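Local coordinates for TATA-box-binding protein (Methanococcus jannaschii, PDB 2Z8U) that probably binds the TATA box of archaeal promoters as a general transcription initiation factor for RNA polymerase, at residues Pro119-Asp122 with Asp123-Leu126; Lys176-Leu179 with Asp180-Glu184. All blocks are in the same frame, centred on the assembly; numbering follows the deposited sequence.

Interaction 1: residues Pro119-Asp122 with Asp123-Leu126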
# COMPACT_ATOMS: atom_id res chain seq x y z
N PRO B 119 2.56 27.24 -23.77
CA PRO B 119 1.61 26.13 -23.64
C PRO B 119 0.47 26.40 -22.66
O PRO B 119 0.64 27.14 -21.68
CB PRO B 119 2.49 24.98 -23.12
CG PRO B 119 3.59 25.65 -22.43
CD PRO B 119 3.88 26.89 -23.21
N ASN B 120 -0.69 25.83 -22.96
CA ASN B 120 -1.81 25.84 -22.02
C ASN B 120 -1.61 24.64 -21.11
O ASN B 120 -1.98 23.51 -21.45
CB ASN B 120 -3.18 25.80 -22.74
CG ASN B 120 -4.37 25.98 -21.80
OD1 ASN B 120 -5.40 26.55 -22.18
ND2 ASN B 120 -4.25 25.48 -20.58
N LEU B 121 -0.98 24.88 -19.97
CA LEU B 121 -0.67 23.81 -19.02
C LEU B 121 -1.91 23.06 -18.47
O LEU B 121 -1.85 21.86 -18.25
CB LEU B 121 0.23 24.35 -17.90
CG LEU B 121 1.59 24.92 -18.36
CD1 LEU B 121 2.42 25.37 -17.17
CD2 LEU B 121 2.36 23.92 -19.22
N ASP B 122 -3.01 23.78 -18.24
CA ASP B 122 -4.26 23.14 -17.80
C ASP B 122 -4.77 22.14 -18.84
O ASP B 122 -5.19 21.04 -18.49
CB ASP B 122 -5.33 24.20 -17.49
CG ASP B 122 -5.01 24.98 -16.22
OD1 ASP B 122 -4.79 26.20 -16.33
OD2 ASP B 122 -4.94 24.37 -15.13
N ASP B 123 -4.71 22.52 -20.12
CA ASP B 123 -5.02 21.60 -21.23
C ASP B 123 -4.16 20.34 -21.20
O ASP B 123 -4.68 19.23 -21.31
CB ASP B 123 -4.84 22.29 -22.59
CG ASP B 123 -6.00 23.18 -22.95
OD1 ASP B 123 -7.04 23.15 -22.25
OD2 ASP B 123 -5.88 23.92 -23.96
N ILE B 124 -2.85 20.52 -21.03
CA ILE B 124 -1.91 19.42 -21.03
C ILE B 124 -2.19 18.51 -19.81
O ILE B 124 -2.20 17.28 -19.94
CB ILE B 124 -0.42 19.92 -21.06
CG1 ILE B 124 -0.08 20.58 -22.41
CG2 ILE B 124 0.59 18.78 -20.81
CD1 ILE B 124 1.22 21.39 -22.38
N ALA B 125 -2.44 19.11 -18.65
CA ALA B 125 -2.66 18.35 -17.42
C ALA B 125 -3.86 17.41 -17.52
O ALA B 125 -3.92 16.36 -16.86
CB ALA B 125 -2.85 19.30 -16.25
N LEU B 126 -4.83 17.81 -18.34
CA LEU B 126 -6.04 17.02 -18.55
C LEU B 126 -5.84 15.97 -19.65
O LEU B 126 -6.27 14.82 -19.50
CB LEU B 126 -7.22 17.93 -18.89
CG LEU B 126 -8.63 17.34 -19.08
CD1 LEU B 126 -9.09 16.46 -17.90
CD2 LEU B 126 -9.61 18.46 -19.34
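Asp123 packs against Asn120 at the first turn of helix 121-127. The two flat end groups are stacked, with carboxylate and amide planes 17° apart. Asp123 CG sits 3.4 Å from Asn120 CG. In Asp123 the CG atom lies beside the backbone N, chi1 -79°, which turns the carboxylate back over the residue ahead of the helix. The CB atom of Asp123 also lies 3.3 Å from Asn120 O. Replacing Asp123 with alanine removes the carboxylate that lies over the Asn120 amide, which would probably uncover one face of the amide and leave it freer to turn.

Asp122 joins mainly through its backbone. Asp122 O accepts from Leu126 N at 3.3 Å, in a bent bond of 139° at the hydrogen. Its side chain starts away from the following turn and touches Tyr133. Both aspartates stand near the helix N terminus, where negative charge probably suits the helix dipole.

Ile124 is buried. Ile124 N donates to Asn120 O at 3.1 Å, in the carbonyl plane. Ile124 CD1 reaches back to Pro119 CB at 3.9 Å and to Leu121 CD2 at 4.2 Å. Leu121 and Ile124 also meet Leu141 of strand 141-146. Leu126 packs on Thr72 of a second subunit. With Asn120 at the N-cap, this is the start of the short helix that links strands 105-114 and 131-133 in the second repeat of the TBP fold.

Interaction 2: residues Lys176-Leu179 with Asp180-Glu184; sequences KKIL and DTIKE
Lys176 and Asp180 pair one turn apart on helix 168-183, the long helix of the second repeat in the TBP saddle fold. The salt bridge runs from Lys176 NZ to Asp180 OD1 at 3.0 Å and uses the syn lone pair of OD1. The lysine chain starts with CG anti to the backbone N, chi1 171°, then bends at chi2 and chi4, bringing its amine back to the carboxylate. This ion pair lies on the surface of the helix.

Apolar contact falls on another side. Ile178 and Ile182 lie side by side and point the same way, with Ile178 CG2 3.8 Å from Ile182 CD1. Ile178 rests on Val152, Val160 and Ile162 of the sheet, and Ile182 on Ile154.

Backbone bonds join each residue from Lys176 to Leu179 to the one four places on. The straightest is Ile182 N to Ile178 O, 2.9 Å and 175°. Thr181 adds a side-chain bond to this ladder, and Tyr143 OH is a further hydrogen-bonding partner of its hydroxyl. Lys177 O is thus gripped twice, by Thr181 N at 3.0 Å and by Thr181 OG1 at 2.9 Å, from opposite faces of its carbonyl plane.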
# COMPACT_ATOMS: atom_id res chain seq x y z
N LYS B 176 11.96 15.38 -28.97
CA LYS B 176 11.04 14.95 -30.04
C LYS B 176 9.70 14.47 -29.45
O LYS B 176 8.63 14.85 -29.94
CB LYS B 176 11.68 13.87 -30.94
CG LYS B 176 10.73 13.20 -31.95
CD LYS B 176 10.71 13.91 -33.30
CE LYS B 176 9.49 13.56 -34.18
NZ LYS B 176 9.11 12.12 -34.21
N LYS B 177 9.77 13.66 -28.40
CA LYS B 177 8.56 13.14 -27.74
C LYS B 177 7.72 14.21 -27.06
O LYS B 177 6.50 14.22 -27.20
CB LYS B 177 8.91 12.02 -26.77
CG LYS B 177 9.03 10.67 -27.47
CD LYS B 177 9.93 9.72 -26.71
CE LYS B 177 10.02 8.37 -27.42
NZ LYS B 177 8.92 7.46 -27.00
N ILE B 178 8.37 15.13 -26.35
CA ILE B 178 7.67 16.27 -25.74
C ILE B 178 6.96 17.11 -26.82
O ILE B 178 5.75 17.36 -26.74
CB ILE B 178 8.64 17.12 -24.92
CG1 ILE B 178 9.18 16.30 -23.74
CG2 ILE B 178 7.98 18.41 -24.43
CD1 ILE B 178 10.56 16.74 -23.26
N LEU B 179 7.70 17.51 -27.84
CA LEU B 179 7.14 18.25 -28.98
C LEU B 179 5.95 17.55 -29.63
O LEU B 179 4.93 18.19 -29.92
CB LEU B 179 8.23 18.53 -30.01
CG LEU B 179 9.35 19.45 -29.53
CD1 LEU B 179 10.40 19.62 -30.61
CD2 LEU B 179 8.78 20.79 -29.09
N ASP B 180 6.08 16.24 -29.85
CA ASP B 180 5.01 15.44 -30.45
C ASP B 180 3.75 15.42 -29.58
O ASP B 180 2.62 15.41 -30.08
CB ASP B 180 5.49 14.01 -30.70
CG ASP B 180 6.39 13.89 -31.94
OD1 ASP B 180 7.04 12.83 -32.09
OD2 ASP B 180 6.45 14.84 -32.76
N THR B 181 3.96 15.41 -28.27
CA THR B 181 2.86 15.36 -27.31
C THR B 181 2.13 16.71 -27.28
O THR B 181 0.92 16.75 -27.43
CB THR B 181 3.39 14.95 -25.92
OG1 THR B 181 3.94 13.63 -26.00
CG2 THR B 181 2.27 14.95 -24.90
N ILE B 182 2.88 17.80 -27.12
CA ILE B 182 2.30 19.14 -27.14
C ILE B 182 1.50 19.40 -28.44
O ILE B 182 0.39 19.95 -28.38
CB ILE B 182 3.37 20.25 -26.87
CG1 ILE B 182 3.48 20.52 -25.37
CG2 ILE B 182 3.03 21.56 -27.59
CD1 ILE B 182 4.41 19.63 -24.63
N LYS B 183 2.05 18.97 -29.58
CA LYS B 183 1.40 19.07 -30.89
C LYS B 183 -0.03 18.55 -30.88
O LYS B 183 -0.91 19.14 -31.48
CB LYS B 183 2.19 18.29 -31.95
CG LYS B 183 3.34 19.04 -32.60
CD LYS B 183 3.73 18.38 -33.92
CE LYS B 183 4.96 19.03 -34.56
NZ LYS B 183 6.15 19.01 -33.65
N GLU B 184 -0.24 17.43 -30.19
CA GLU B 184 -1.56 16.81 -30.15
C GLU B 184 -2.55 17.57 -29.26
O GLU B 184 -3.73 17.23 -29.21
CB GLU B 184 -1.43 15.35 -29.72
CG GLU B 184 -0.77 14.47 -30.78
CD GLU B 184 -0.03 13.29 -30.20
OE1 GLU B 184 0.59 12.54 -30.98
OE2 GLU B 184 -0.06 13.11 -28.96

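How the interactions relate
From the N terminus, interaction 1 comes first and is complete before interaction 2 begins. The two are in series, neither nested nor crossed. Interaction 1 spans the N-cap and first turn of the short helix; interaction 2 lies along the C-terminal part of the long one. Neither closes a long loop. Strands 131-133, 141-146, 149-154 and 159-163 run between them in the chain. The fold then brings the two helices together, with the centres of the two contacts about 13 Å apart. They meet where Ile124 CD1 packs 3.8 Å from Ile182 CG1. Ile154 of strand 149-154 is a shared neighbour, touched by Pro119 and Leu121 from one contact and by Ile182 from the other.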